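Local coordinates for protein extracellular ligand-binding receptor (Rhodopseudomonas palustris, PDB 3SG0) that probably serves as the periplasmic solute-binding component of a transport system for lignin-derived aromatic acids, and holds benzoyl-formic acid between its two lobes, at residues 163-168 with 201-206; 205-210 with 235-240; 30-35 with 49-54; 173-178 with 219-224; 79-84 with 91-96. All coordinates share one frame; numbering follows the deposited sequence. Where two conformers were deposited one is given.

The five contacts illustrate how a two-lobed binding protein packs helices on its two separate sheets and on one another. Contacts 3 and 5, with centres 11 Å apart, share the mixed sheet of one lobe: strands 28-34 and 92-94 are neighbours, and Gly31 O lies 2.7 Å from Ile94 N. Contacts 1 and 4 pack on the parallel sheet of the other lobe, meeting through adjacent strands 161-167 and 217-221, and contact 2 joins two of the helices that flank it, sharing helix 204-212 with contact 1. Benzoyl-formic acid touches Ala223 of contact 4, and the side chain of Met34 in contact 3 is about 11 Å from it. Contact 2, about 39 Å from contact 3 between centres, is remote from the annotated sites.

Contact 1 (163-168 with 201-206); sequences GYIGFS and ASVTGQ
Ile165, in strand 161-167, faces the first turn of a helix across a gap of 7.4 Å, measured from its CA to that of Gln206. Residues 163-167 are extended, while 201-203 form the loop that leads into helix 204-212, with Val203 at the N-cap position. No hydrogen bond joins the two segments; the contact is made by side chains alone. Ile165 does the reaching. Its CG1 stands anti to the backbone N (chi1 -178°) and its second torsion is also extended, which carries the CD1 methyl straight out from the strand. That methyl touches two neighbouring partners, 3.8 Å from Gln206 CB and 4.0 Å from Val203 CB. The side chains of Ile165 and Gln206 cross at about a right angle, and it is the aliphatic root of the glutamine that is touched. Its amide turns elsewhere: the chain bends at chi2, and NE2 donates to Val195 O on strand 189-196. On the loop, Ser202 OG accepts a hydrogen bond from Thr204 N (3.1 Å, 161° at the hydrogen), an ST turn that ties the entry to the helix. Tyr196 and Pro230 add further apolar cover to Ile165, and Leu229 packs on Val203. Along one edge of the strand, the Ile165 backbone is hydrogen-bonded to Phe219 and Ala221 of strand 217-221. Helix 204-212 links parallel strands 189-196 and 217-221, with 161-167 between them, and its start packs on the strand it passes over: a beta-alpha-beta crossover, as in the lobes of periplasmic binding proteins.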
# COMPACT_ATOMS: atom_id res chain seq x y z
N GLY A 163 4.36 -18.33 -14.94
CA GLY A 163 3.24 -18.82 -14.15
C GLY A 163 2.66 -17.70 -13.31
O GLY A 163 3.31 -16.69 -13.09
N TYR A 164 1.43 -17.88 -12.83
CA TYR A 164 0.80 -16.87 -11.99
C TYR A 164 -0.03 -17.49 -10.87
O TYR A 164 -0.85 -18.39 -11.10
CB TYR A 164 -0.10 -15.96 -12.84
CG TYR A 164 -0.82 -14.93 -12.01
CD1 TYR A 164 -2.00 -15.24 -11.34
CD2 TYR A 164 -0.32 -13.64 -11.89
CE1 TYR A 164 -2.66 -14.30 -10.56
CE2 TYR A 164 -0.97 -12.69 -11.12
CZ TYR A 164 -2.13 -13.03 -10.46
OH TYR A 164 -2.75 -12.06 -9.70
N ILE A 165 0.17 -16.98 -9.66
CA ILE A 165 -0.76 -17.22 -8.56
C ILE A 165 -0.94 -15.91 -7.82
O ILE A 165 0.02 -15.16 -7.62
CB ILE A 165 -0.28 -18.33 -7.60
CG1 ILE A 165 -1.31 -18.57 -6.49
CG2 ILE A 165 1.11 -18.03 -7.02
CD1 ILE A 165 -1.01 -19.78 -5.62
N GLY A 166 -2.16 -15.60 -7.42
CA GLY A 166 -2.40 -14.37 -6.68
C GLY A 166 -3.64 -14.49 -5.83
O GLY A 166 -4.40 -15.46 -5.92
N PHE A 167 -3.86 -13.49 -4.98
CA PHE A 167 -5.05 -13.50 -4.15
C PHE A 167 -6.31 -13.43 -5.02
O PHE A 167 -6.35 -12.72 -6.03
CB PHE A 167 -5.09 -12.28 -3.23
CG PHE A 167 -4.12 -12.32 -2.06
CD1 PHE A 167 -3.69 -13.51 -1.48
CD2 PHE A 167 -3.69 -11.12 -1.52
CE1 PHE A 167 -2.83 -13.48 -0.38
CE2 PHE A 167 -2.85 -11.08 -0.43
CZ PHE A 167 -2.42 -12.25 0.15
N SER A 168 -7.34 -14.13 -4.57
CA SER A 168 -8.66 -14.07 -5.21
C SER A 168 -9.43 -12.85 -4.71
O SER A 168 -10.52 -12.97 -4.13
CB SER A 168 -9.44 -15.36 -4.92
OG SER A 168 -9.35 -15.68 -3.54
N ALA A 201 -4.43 -22.34 4.22
CA ALA A 201 -3.33 -23.12 4.78
C ALA A 201 -2.40 -23.75 3.74
O ALA A 201 -1.24 -24.05 4.02
CB ALA A 201 -3.89 -24.20 5.71
N SER A 202 -2.92 -23.97 2.53
CA SER A 202 -2.19 -24.68 1.49
C SER A 202 -2.50 -24.07 0.13
O SER A 202 -3.62 -23.62 -0.10
CB SER A 202 -2.59 -26.16 1.48
OG SER A 202 -2.03 -26.82 0.34
N VAL A 203 -1.50 -24.07 -0.75
CA VAL A 203 -1.71 -23.74 -2.16
C VAL A 203 -1.10 -24.83 -3.03
O VAL A 203 -0.64 -24.57 -4.14
CB VAL A 203 -1.11 -22.37 -2.53
CG1 VAL A 203 -1.84 -21.25 -1.82
CG2 VAL A 203 0.38 -22.34 -2.20
N THR A 204 -1.12 -26.06 -2.54
CA THR A 204 -0.43 -27.14 -3.22
C THR A 204 -0.99 -27.46 -4.61
O THR A 204 -0.23 -27.63 -5.56
CB THR A 204 -0.37 -28.39 -2.34
OG1 THR A 204 0.41 -28.08 -1.18
CG2 THR A 204 0.26 -29.57 -3.08
N GLY A 205 -2.31 -27.52 -4.73
CA GLY A 205 -2.93 -27.78 -6.02
C GLY A 205 -2.54 -26.73 -7.05
O GLY A 205 -2.19 -27.05 -8.19
N GLN A 206 -2.59 -25.47 -6.64
CA GLN A 206 -2.25 -24.37 -7.53
C GLN A 206 -0.80 -24.45 -7.98
O GLN A 206 -0.48 -24.25 -9.15
CB GLN A 206 -2.48 -23.03 -6.83
CG GLN A 206 -3.93 -22.75 -6.44
CD GLN A 206 -4.27 -23.13 -5.01
OE1 GLN A 206 -3.86 -24.19 -4.52
NE2 GLN A 206 -5.02 -22.27 -4.34

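Contact 2 (205-210 with 235-240); sequences GQVLKI and RERGFK
Phe239 O accepts a hydrogen bond from Arg235 NH1 at 2.9 Å, within segment 235-240, just after helix 228-236. The N-H points at the oxygen with an angle of 156°, yet the donor stands above the carbonyl plane, 48° out of it; seen from the arginine, the oxygen lies close to the guanidinium plane. The same NH1 also donates to Gly241 O, so this one nitrogen ties together two carbonyls of the chain that follows the helix. Between the arginine and the phenylalanine, helix 228-236 ends in a Schellman motif: Gly238, at positive phi, is the C-prime residue, with Gly238 N bonded to Arg235 O and Phe239 N to Leu234 O. Arg237, the first residue to leave the helical angles, is thereby placed to face the neighbouring helix. Its side chain bends at chi2 (-145°) and runs obliquely across Leu208, whose CD2 methyl approaches Arg237 CD to 3.7 Å and Arg237 NH2 to 4.1 Å. Here the arginine is used for its aliphatic stem, and its guanidinium group meets the methyl at a slant. Val207 CG1 makes a looser approach, 4.5 Å from Arg237 CD. Farther along the same helix, Ile211 also packs on Arg237, as does Thr204 at the helix start. Phe239 packs on Val218 of strand 217-221 and on Pro215, while Leu208 and Arg237 lie at the exposed margin of the lobe.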
# COMPACT_ATOMS: atom_id res chain seq x y z
N GLY A 205 -2.31 -27.52 -4.73
CA GLY A 205 -2.93 -27.78 -6.02
C GLY A 205 -2.54 -26.73 -7.05
O GLY A 205 -2.19 -27.05 -8.19
N GLN A 206 -2.59 -25.47 -6.64
CA GLN A 206 -2.25 -24.37 -7.53
C GLN A 206 -0.80 -24.45 -7.98
O GLN A 206 -0.48 -24.25 -9.15
CB GLN A 206 -2.48 -23.03 -6.83
CG GLN A 206 -3.93 -22.75 -6.44
CD GLN A 206 -4.27 -23.13 -5.01
OE1 GLN A 206 -3.86 -24.19 -4.52
NE2 GLN A 206 -5.02 -22.27 -4.34
N VAL A 207 0.08 -24.71 -7.03
CA VAL A 207 1.50 -24.77 -7.32
C VAL A 207 1.85 -25.96 -8.21
O VAL A 207 2.66 -25.85 -9.12
CB VAL A 207 2.32 -24.76 -6.01
CG1 VAL A 207 3.74 -25.27 -6.23
CG2 VAL A 207 2.32 -23.36 -5.41
N LEU A 208 1.22 -27.11 -7.96
CA LEU A 208 1.43 -28.25 -8.86
C LEU A 208 1.01 -27.91 -10.29
O LEU A 208 1.71 -28.27 -11.25
CB LEU A 208 0.70 -29.49 -8.34
CG LEU A 208 1.32 -30.13 -7.10
CD1 LEU A 208 0.42 -31.23 -6.55
CD2 LEU A 208 2.71 -30.66 -7.38
N LYS A 209 -0.11 -27.23 -10.45
CA LYS A 209 -0.57 -26.82 -11.78
C LYS A 209 0.43 -25.89 -12.45
O LYS A 209 0.74 -26.04 -13.64
CB LYS A 209 -1.95 -26.18 -11.71
CG LYS A 209 -3.07 -27.16 -11.45
CD LYS A 209 -4.43 -26.47 -11.40
CE LYS A 209 -5.54 -27.48 -11.13
NZ LYS A 209 -6.88 -26.84 -11.09
N ILE A 210 0.94 -24.92 -11.69
CA ILE A 210 1.93 -24.01 -12.23
C ILE A 210 3.18 -24.76 -12.67
O ILE A 210 3.67 -24.57 -13.78
CB ILE A 210 2.29 -22.93 -11.20
CG1 ILE A 210 1.09 -21.99 -11.00
CG2 ILE A 210 3.52 -22.14 -11.65
CD1 ILE A 210 1.20 -21.07 -9.80
N ARG A 235 9.38 -23.53 -4.21
CA ARG A 235 10.75 -23.97 -4.00
C ARG A 235 10.81 -25.40 -3.48
O ARG A 235 11.64 -26.20 -3.92
CB ARG A 235 11.51 -23.02 -3.06
CG ARG A 235 11.73 -21.62 -3.62
CD ARG A 235 12.61 -21.64 -4.86
NE ARG A 235 12.97 -20.29 -5.29
CZ ARG A 235 13.00 -19.89 -6.56
NH1 ARG A 235 12.71 -20.74 -7.53
NH2 ARG A 235 13.33 -18.63 -6.85
N GLU A 236 9.92 -25.73 -2.55
CA GLU A 236 9.91 -27.07 -1.96
C GLU A 236 9.56 -28.13 -3.00
O GLU A 236 9.99 -29.28 -2.89
CB GLU A 236 8.96 -27.11 -0.76
CG GLU A 236 9.49 -26.33 0.44
CD GLU A 236 8.45 -26.09 1.51
OE1 GLU A 236 7.30 -26.57 1.35
OE2 GLU A 236 8.77 -25.42 2.51
N ARG A 237 8.77 -27.74 -4.00
CA ARG A 237 8.35 -28.68 -5.04
C ARG A 237 9.24 -28.64 -6.28
O ARG A 237 8.89 -29.20 -7.33
CB ARG A 237 6.88 -28.47 -5.40
CG ARG A 237 5.97 -28.66 -4.20
CD ARG A 237 4.64 -29.29 -4.54
NE ARG A 237 3.96 -29.76 -3.34
CZ ARG A 237 3.80 -31.04 -3.01
NH1 ARG A 237 3.17 -31.37 -1.89
NH2 ARG A 237 4.27 -32.00 -3.80
N GLY A 238 10.40 -27.99 -6.16
CA GLY A 238 11.45 -28.13 -7.14
C GLY A 238 11.59 -27.01 -8.16
O GLY A 238 12.46 -27.08 -9.03
N PHE A 239 10.76 -25.98 -8.06
CA PHE A 239 10.88 -24.90 -9.01
C PHE A 239 12.13 -24.08 -8.73
O PHE A 239 12.32 -23.58 -7.62
CB PHE A 239 9.65 -24.00 -9.01
CG PHE A 239 9.68 -22.96 -10.08
CD1 PHE A 239 9.56 -23.33 -11.41
CD2 PHE A 239 9.88 -21.62 -9.78
CE1 PHE A 239 9.61 -22.39 -12.41
CE2 PHE A 239 9.94 -20.67 -10.78
CZ PHE A 239 9.80 -21.06 -12.10
N LYS A 240 12.98 -23.95 -9.74
CA LYS A 240 14.27 -23.28 -9.57
C LYS A 240 14.35 -21.94 -10.29
O LYS A 240 15.33 -21.20 -10.12
CB LYS A 240 15.41 -24.20 -10.02
CG LYS A 240 15.47 -25.52 -9.27
CD LYS A 240 16.79 -25.67 -8.52
CE LYS A 240 16.88 -27.01 -7.81
NZ LYS A 240 15.85 -27.15 -6.75

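Contact 3 (30-35 with 49-54); sequences IGITMS and KTVAAL
Val51 is the hub of this contact, and the chain comes to it from helix 41-50. Thr50 is engaged with the helix itself, its OG1 bonded to Pro46 O. At Val51 the chain turns its side chain onto the strand. CG1 is anti to the backbone N (chi1 177°), which leaves CG2 as the branch that touches. This single methyl is shared by two strand residues, lying 3.8 Å from the CE of Met34 and 3.9 Å from the CD1 of Ile32. The two approaches differ: Ile32 and Val51 run past one another in opposite senses, whereas Met34, a selenomethionine, comes in at a slant. Met34 reaches the valine by folding, with bends at chi2 (-93°) and chi3 that turn its terminal methyl toward Val51. Past Val51 the backbone keeps helical angles for two more residues, with Ala53 N bonded to Thr50 O. Leu54 N is likewise bonded to Val51 O, and this turn brings Leu54 back to the sheet, where its CD1 lies 4.4 Å from Ile32 CD1. The strand beneath is hydrogen-bonded to 61-69 on one edge and to 92-94 on the other. Tyr65 of strand 61-69 touches both Val51 and Leu54, and Leu311 of helix 306-328 packs on the same pair, so segment 49-54 is lodged between the sheet and helix 306-328.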
# COMPACT_ATOMS: atom_id res chain seq x y z
N ILE A 30 -8.81 12.79 13.82
CA ILE A 30 -8.45 11.93 12.71
C ILE A 30 -8.83 10.51 13.10
O ILE A 30 -8.39 10.01 14.15
CB ILE A 30 -6.93 11.97 12.46
CG1 ILE A 30 -6.43 13.40 12.25
CG2 ILE A 30 -6.55 11.06 11.30
CD1 ILE A 30 -6.91 14.07 11.00
N GLY A 31 -9.65 9.85 12.29
CA GLY A 31 -10.02 8.47 12.53
C GLY A 31 -9.22 7.54 11.66
O GLY A 31 -8.98 7.85 10.49
N ILE A 32 -8.80 6.40 12.21
CA ILE A 32 -8.00 5.44 11.46
C ILE A 32 -8.56 4.04 11.69
O ILE A 32 -8.81 3.65 12.83
CB ILE A 32 -6.52 5.46 11.92
CG1 ILE A 32 -5.98 6.89 12.00
CG2 ILE A 32 -5.67 4.62 10.99
CD1 ILE A 32 -4.63 7.00 12.70
N THR A 33 -8.77 3.30 10.61
CA THR A 33 -9.07 1.88 10.70
C THR A 33 -7.98 1.14 9.95
O THR A 33 -7.63 1.50 8.82
CB THR A 33 -10.50 1.55 10.19
OG1 THR A 33 -10.79 0.16 10.42
CG2 THR A 33 -10.70 1.89 8.72
N MSE A 34 -7.42 0.12 10.59
CA MSE A 34 -6.31 -0.63 10.00
C MSE A 34 -6.44 -2.10 10.33
O MSE A 34 -7.09 -2.47 11.32
CB MSE A 34 -4.96 -0.10 10.48
CG MSE A 34 -4.73 -0.26 11.98
SE MSE A 34 -5.25 1.30 13.06
CE MSE A 34 -3.75 2.44 12.54
N SER A 35 -5.82 -2.93 9.51
CA SER A 35 -5.91 -4.37 9.67
C SER A 35 -4.80 -4.87 10.58
O SER A 35 -3.83 -5.47 10.14
CB SER A 35 -5.86 -5.07 8.30
OG SER A 35 -6.85 -4.54 7.42
N LYS A 49 1.32 0.97 15.21
CA LYS A 49 2.47 1.45 15.97
C LYS A 49 2.94 2.83 15.55
O LYS A 49 3.63 3.51 16.30
CB LYS A 49 3.62 0.45 15.88
CG LYS A 49 3.33 -0.87 16.57
CD LYS A 49 4.46 -1.87 16.40
CE LYS A 49 4.05 -3.24 16.93
NZ LYS A 49 5.07 -4.28 16.58
N THR A 50 2.54 3.24 14.36
CA THR A 50 2.90 4.56 13.84
C THR A 50 2.04 5.68 14.44
O THR A 50 2.47 6.83 14.48
CB THR A 50 2.85 4.55 12.30
OG1 THR A 50 3.86 3.66 11.81
CG2 THR A 50 3.07 5.93 11.70
N VAL A 51 0.85 5.33 14.92
CA VAL A 51 -0.07 6.35 15.43
C VAL A 51 0.60 7.25 16.48
O VAL A 51 0.47 8.47 16.44
CB VAL A 51 -1.35 5.72 16.00
CG1 VAL A 51 -2.25 6.79 16.61
CG2 VAL A 51 -2.10 4.96 14.92
N ALA A 52 1.35 6.64 17.40
CA ALA A 52 1.98 7.38 18.48
C ALA A 52 3.06 8.36 18.00
O ALA A 52 3.48 9.24 18.76
CB ALA A 52 2.57 6.42 19.51
N ALA A 53 3.50 8.20 16.76
CA ALA A 53 4.54 9.05 16.20
C ALA A 53 3.97 10.24 15.44
O ALA A 53 4.71 11.12 15.02
CB ALA A 53 5.46 8.24 15.28
N LEU A 54 2.65 10.28 15.27
CA LEU A 54 2.01 11.32 14.46
C LEU A 54 1.93 12.64 15.22
O LEU A 54 1.88 12.65 16.44
CB LEU A 54 0.62 10.86 14.02
CG LEU A 54 0.60 9.61 13.15
CD1 LEU A 54 -0.84 9.21 12.87
CD2 LEU A 54 1.37 9.82 11.86

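Contact 4 (173-178 with 219-224); sequences EGYYKV and FIASAG
Tyr175 meets the strand at two points, one at the root of its side chain and one on its ring. At the root, Tyr175 CB and Ala221 CB approach to 3.8 Å, a close fit that the small alanine allows: the CA atoms of the two residues are only 6.5 Å apart. On the ring, Tyr175 CD1 lies 3.8 Å from Phe219 CZ. The planes are inclined by 29°, near parallel, but the rings are slid so far apart, with centroids separated by 5.9 Å, that they barely overlap. The rings therefore touch through CD1 and CZ, and the two side chains as a whole cross at about a right angle. Phe219 comes to it with CG anti to the backbone N (chi1 -167°), which sends its CE2 and CZ atoms out from the strand to the tyrosine.

The second shell fixes the tyrosine's far end. Its hydroxyl is hydrogen-bonded to Asp143 OD1, while Tyr171 meets the ring edge-to-face and Met146, Thr246 and His247 add contacts. Ile150 of helix 143-156 packs on Phe219. The neighbourhood is that of the ligand: the side chain of Tyr175 is about 7 Å from the bound benzoyl-formic acid, and Ala223, just beyond the strand, belongs to its pocket. Strand 217-221 lies between 161-167 and 242-244 in the parallel sheet, with Tyr164 touching both Phe219 and Ala221. Helix 170-186 packs here beside helix 143-156, whereas Ile220 points to helix 228-236 across the sheet.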
# COMPACT_ATOMS: atom_id res chain seq x y z
N GLU A 173 -6.19 -9.51 -8.45
CA GLU A 173 -6.71 -9.41 -9.81
C GLU A 173 -6.24 -8.16 -10.54
O GLU A 173 -6.16 -8.15 -11.77
CB GLU A 173 -8.23 -9.54 -9.82
CG GLU A 173 -8.71 -10.95 -9.52
CD GLU A 173 -8.23 -11.96 -10.55
OE1 GLU A 173 -8.72 -11.92 -11.70
OE2 GLU A 173 -7.36 -12.79 -10.23
N GLY A 174 -5.91 -7.10 -9.81
CA GLY A 174 -5.35 -5.92 -10.43
C GLY A 174 -4.00 -6.21 -11.08
O GLY A 174 -3.68 -5.65 -12.13
N TYR A 175 -3.21 -7.09 -10.46
CA TYR A 175 -1.96 -7.54 -11.07
C TYR A 175 -2.22 -8.44 -12.26
O TYR A 175 -1.65 -8.23 -13.34
CB TYR A 175 -1.03 -8.21 -10.04
CG TYR A 175 -0.27 -7.17 -9.28
CD1 TYR A 175 0.90 -6.63 -9.78
CD2 TYR A 175 -0.78 -6.65 -8.09
CE1 TYR A 175 1.56 -5.61 -9.12
CE2 TYR A 175 -0.12 -5.64 -7.42
CZ TYR A 175 1.05 -5.12 -7.93
OH TYR A 175 1.70 -4.09 -7.29
N TYR A 176 -3.07 -9.43 -12.09
CA TYR A 176 -3.32 -10.36 -13.18
C TYR A 176 -3.81 -9.63 -14.43
O TYR A 176 -3.33 -9.88 -15.54
CB TYR A 176 -4.33 -11.43 -12.79
CG TYR A 176 -4.53 -12.40 -13.93
CD1 TYR A 176 -3.62 -13.41 -14.17
CD2 TYR A 176 -5.60 -12.25 -14.81
CE1 TYR A 176 -3.78 -14.28 -15.23
CE2 TYR A 176 -5.77 -13.12 -15.87
CZ TYR A 176 -4.85 -14.13 -16.07
OH TYR A 176 -5.02 -15.00 -17.13
N LYS A 177 -4.78 -8.74 -14.26
CA LYS A 177 -5.37 -8.12 -15.44
C LYS A 177 -4.37 -7.27 -16.22
O LYS A 177 -4.36 -7.29 -17.45
CB LYS A 177 -6.63 -7.33 -15.08
CG LYS A 177 -6.42 -5.94 -14.52
CD LYS A 177 -7.77 -5.21 -14.46
CE LYS A 177 -7.66 -3.86 -13.78
NZ LYS A 177 -9.01 -3.26 -13.53
N VAL A 178 -3.51 -6.55 -15.51
CA VAL A 178 -2.52 -5.71 -16.19
C VAL A 178 -1.42 -6.55 -16.85
O VAL A 178 -1.04 -6.29 -18.00
CB VAL A 178 -1.93 -4.66 -15.24
CG1 VAL A 178 -0.79 -3.89 -15.91
CG2 VAL A 178 -3.02 -3.71 -14.80
N PHE A 219 5.08 -15.46 -11.27
CA PHE A 219 4.64 -14.23 -10.62
C PHE A 219 3.65 -14.55 -9.51
O PHE A 219 2.69 -15.30 -9.71
CB PHE A 219 3.97 -13.30 -11.62
CG PHE A 219 3.79 -11.92 -11.10
CD1 PHE A 219 4.80 -10.98 -11.27
CD2 PHE A 219 2.67 -11.56 -10.35
CE1 PHE A 219 4.68 -9.71 -10.76
CE2 PHE A 219 2.55 -10.28 -9.83
CZ PHE A 219 3.56 -9.36 -10.04
N ILE A 220 3.87 -13.95 -8.34
CA ILE A 220 2.98 -14.09 -7.20
C ILE A 220 2.42 -12.71 -6.84
O ILE A 220 3.20 -11.78 -6.61
CB ILE A 220 3.73 -14.67 -5.98
CG1 ILE A 220 4.33 -16.04 -6.33
CG2 ILE A 220 2.81 -14.74 -4.76
CD1 ILE A 220 5.27 -16.59 -5.28
N ALA A 221 1.09 -12.58 -6.80
CA ALA A 221 0.45 -11.33 -6.41
C ALA A 221 -0.20 -11.51 -5.04
O ALA A 221 -1.32 -12.01 -4.92
CB ALA A 221 -0.58 -10.90 -7.44
N SER A 222 0.52 -11.09 -4.01
CA SER A 222 0.15 -11.35 -2.63
C SER A 222 0.67 -10.22 -1.74
O SER A 222 1.29 -9.27 -2.23
CB SER A 222 0.73 -12.70 -2.21
OG SER A 222 0.34 -13.06 -0.90
N ALA A 223 0.40 -10.30 -0.44
CA ALA A 223 0.83 -9.25 0.47
C ALA A 223 0.91 -9.79 1.89
O ALA A 223 0.15 -10.69 2.27
CB ALA A 223 -0.12 -8.08 0.43
N GLY A 224 1.81 -9.21 2.68
CA GLY A 224 1.98 -9.63 4.05
C GLY A 224 2.57 -11.02 4.18
O GLY A 224 3.14 -11.57 3.23

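Contact 5 (79-84 with 91-96); sequences QNARKL and DVLIGS
A small, wholly apolar helix-on-strand contact joins helix 74-86 to strand 92-94, in the lobe built on the mixed sheet. Leu93 carries the strand's side of it, forking its two methyls onto two residues of the helix. CD2 rests against the methyl of Ala81, with 3.7 Å between Leu93 CD2 and Ala81 CB, while Leu93 CD1 meets Leu84 CD1 at 3.8 Å. The first torsion puts CG anti to the backbone N (chi1 -177°), which holds the branch point out toward the helix; chi2 (55°) then sets the directions of the two methyls. The leucine side chains cross at about a right angle, methyl against methyl. Ala81 and Leu84 are three residues apart, close to one helical turn, and therefore offer neighbouring footholds; the CA atoms of Ala81 and Leu93 are 7.4 Å apart. The connection from helix to strand is short, and since strands 61-69 and 92-94 run parallel with 28-34 between them, helix 74-86 forms a beta-alpha-beta crossover that passes over the intervening strand 28-34. Its Leu84 also packs on Phe66 and Leu68 of strand 61-69, and Ala81 touches Leu105 of helix 99-111. Next to Ala81, Asn80 ND2 donates to Thr33 OG1 and to Asp69 O. At the start of segment 91-96, Asp91 accepts the backbone N-H of Lys29 through OD2 and that of Gly332 through OD1.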
# COMPACT_ATOMS: atom_id res chain seq x y z
N GLN A 79 -18.03 -0.74 9.87
CA GLN A 79 -18.51 -0.39 11.20
C GLN A 79 -17.61 0.63 11.89
O GLN A 79 -18.09 1.60 12.47
CB GLN A 79 -18.65 -1.65 12.06
CG GLN A 79 -19.73 -2.60 11.58
CD GLN A 79 -19.67 -3.96 12.24
OE1 GLN A 79 -18.68 -4.33 12.87
NE2 GLN A 79 -20.74 -4.73 12.08
N ASN A 80 -16.30 0.40 11.82
CA ASN A 80 -15.34 1.35 12.38
C ASN A 80 -15.51 2.73 11.77
O ASN A 80 -15.55 3.73 12.47
CB ASN A 80 -13.90 0.88 12.15
CG ASN A 80 -13.52 -0.33 13.00
OD1 ASN A 80 -14.24 -0.72 13.91
ND2 ASN A 80 -12.36 -0.89 12.72
N ALA A 81 -15.60 2.78 10.45
CA ALA A 81 -15.73 4.05 9.75
C ALA A 81 -17.00 4.77 10.17
O ALA A 81 -16.98 5.97 10.44
CB ALA A 81 -15.72 3.84 8.25
N ARG A 82 -18.12 4.05 10.21
CA ARG A 82 -19.38 4.69 10.58
C ARG A 82 -19.33 5.22 12.00
O ARG A 82 -19.89 6.29 12.28
CB ARG A 82 -20.57 3.76 10.34
CG ARG A 82 -20.85 3.54 8.86
CD ARG A 82 -22.17 2.81 8.64
NE ARG A 82 -22.56 2.89 7.24
CZ ARG A 82 -22.44 1.89 6.37
NH1 ARG A 82 -21.94 0.72 6.76
NH2 ARG A 82 -22.82 2.07 5.11
N LYS A 83 -18.68 4.50 12.91
CA LYS A 83 -18.52 4.97 14.28
C LYS A 83 -17.68 6.24 14.33
O LYS A 83 -18.04 7.23 14.98
CB LYS A 83 -17.88 3.90 15.16
CG LYS A 83 -17.78 4.28 16.63
CD LYS A 83 -16.79 3.39 17.37
CE LYS A 83 -17.15 1.92 17.23
NZ LYS A 83 -16.15 1.04 17.91
N LEU A 84 -16.55 6.22 13.63
CA LEU A 84 -15.65 7.37 13.61
C LEU A 84 -16.31 8.60 12.97
O LEU A 84 -16.11 9.73 13.43
CB LEU A 84 -14.35 7.01 12.88
CG LEU A 84 -13.50 5.94 13.59
CD1 LEU A 84 -12.45 5.37 12.64
CD2 LEU A 84 -12.83 6.54 14.81
N ASP A 91 -12.55 14.67 11.25
CA ASP A 91 -12.33 15.54 10.11
C ASP A 91 -11.77 14.81 8.90
O ASP A 91 -12.00 15.22 7.76
CB ASP A 91 -11.40 16.67 10.52
CG ASP A 91 -11.99 17.52 11.61
OD1 ASP A 91 -13.04 18.14 11.35
OD2 ASP A 91 -11.44 17.55 12.73
N VAL A 92 -11.01 13.74 9.16
CA VAL A 92 -10.41 12.92 8.13
C VAL A 92 -10.48 11.47 8.58
O VAL A 92 -10.28 11.18 9.77
CB VAL A 92 -8.93 13.28 7.90
CG1 VAL A 92 -8.30 12.39 6.83
CG2 VAL A 92 -8.78 14.75 7.53
N LEU A 93 -10.76 10.56 7.65
CA LEU A 93 -10.71 9.12 7.90
C LEU A 93 -9.53 8.56 7.15
O LEU A 93 -9.26 8.98 6.03
CB LEU A 93 -11.99 8.47 7.39
CG LEU A 93 -12.18 6.97 7.63
CD1 LEU A 93 -12.05 6.59 9.11
CD2 LEU A 93 -13.52 6.51 7.07
N ILE A 94 -8.82 7.62 7.77
CA ILE A 94 -7.68 6.97 7.15
C ILE A 94 -7.88 5.46 7.24
O ILE A 94 -8.23 4.94 8.31
CB ILE A 94 -6.36 7.38 7.84
CG1 ILE A 94 -6.21 8.91 7.81
CG2 ILE A 94 -5.19 6.66 7.22
CD1 ILE A 94 -4.91 9.42 8.42
N GLY A 95 -7.70 4.76 6.13
CA GLY A 95 -7.76 3.31 6.12
C GLY A 95 -8.42 2.75 4.87
O GLY A 95 -8.77 3.49 3.94
N SER A 96 -8.56 1.43 4.79
CA SER A 96 -7.91 0.48 5.67
C SER A 96 -6.54 0.13 5.07
O SER A 96 -5.98 0.89 4.27
CB SER A 96 -8.80 -0.75 5.83
OG SER A 96 -8.23 -1.73 6.68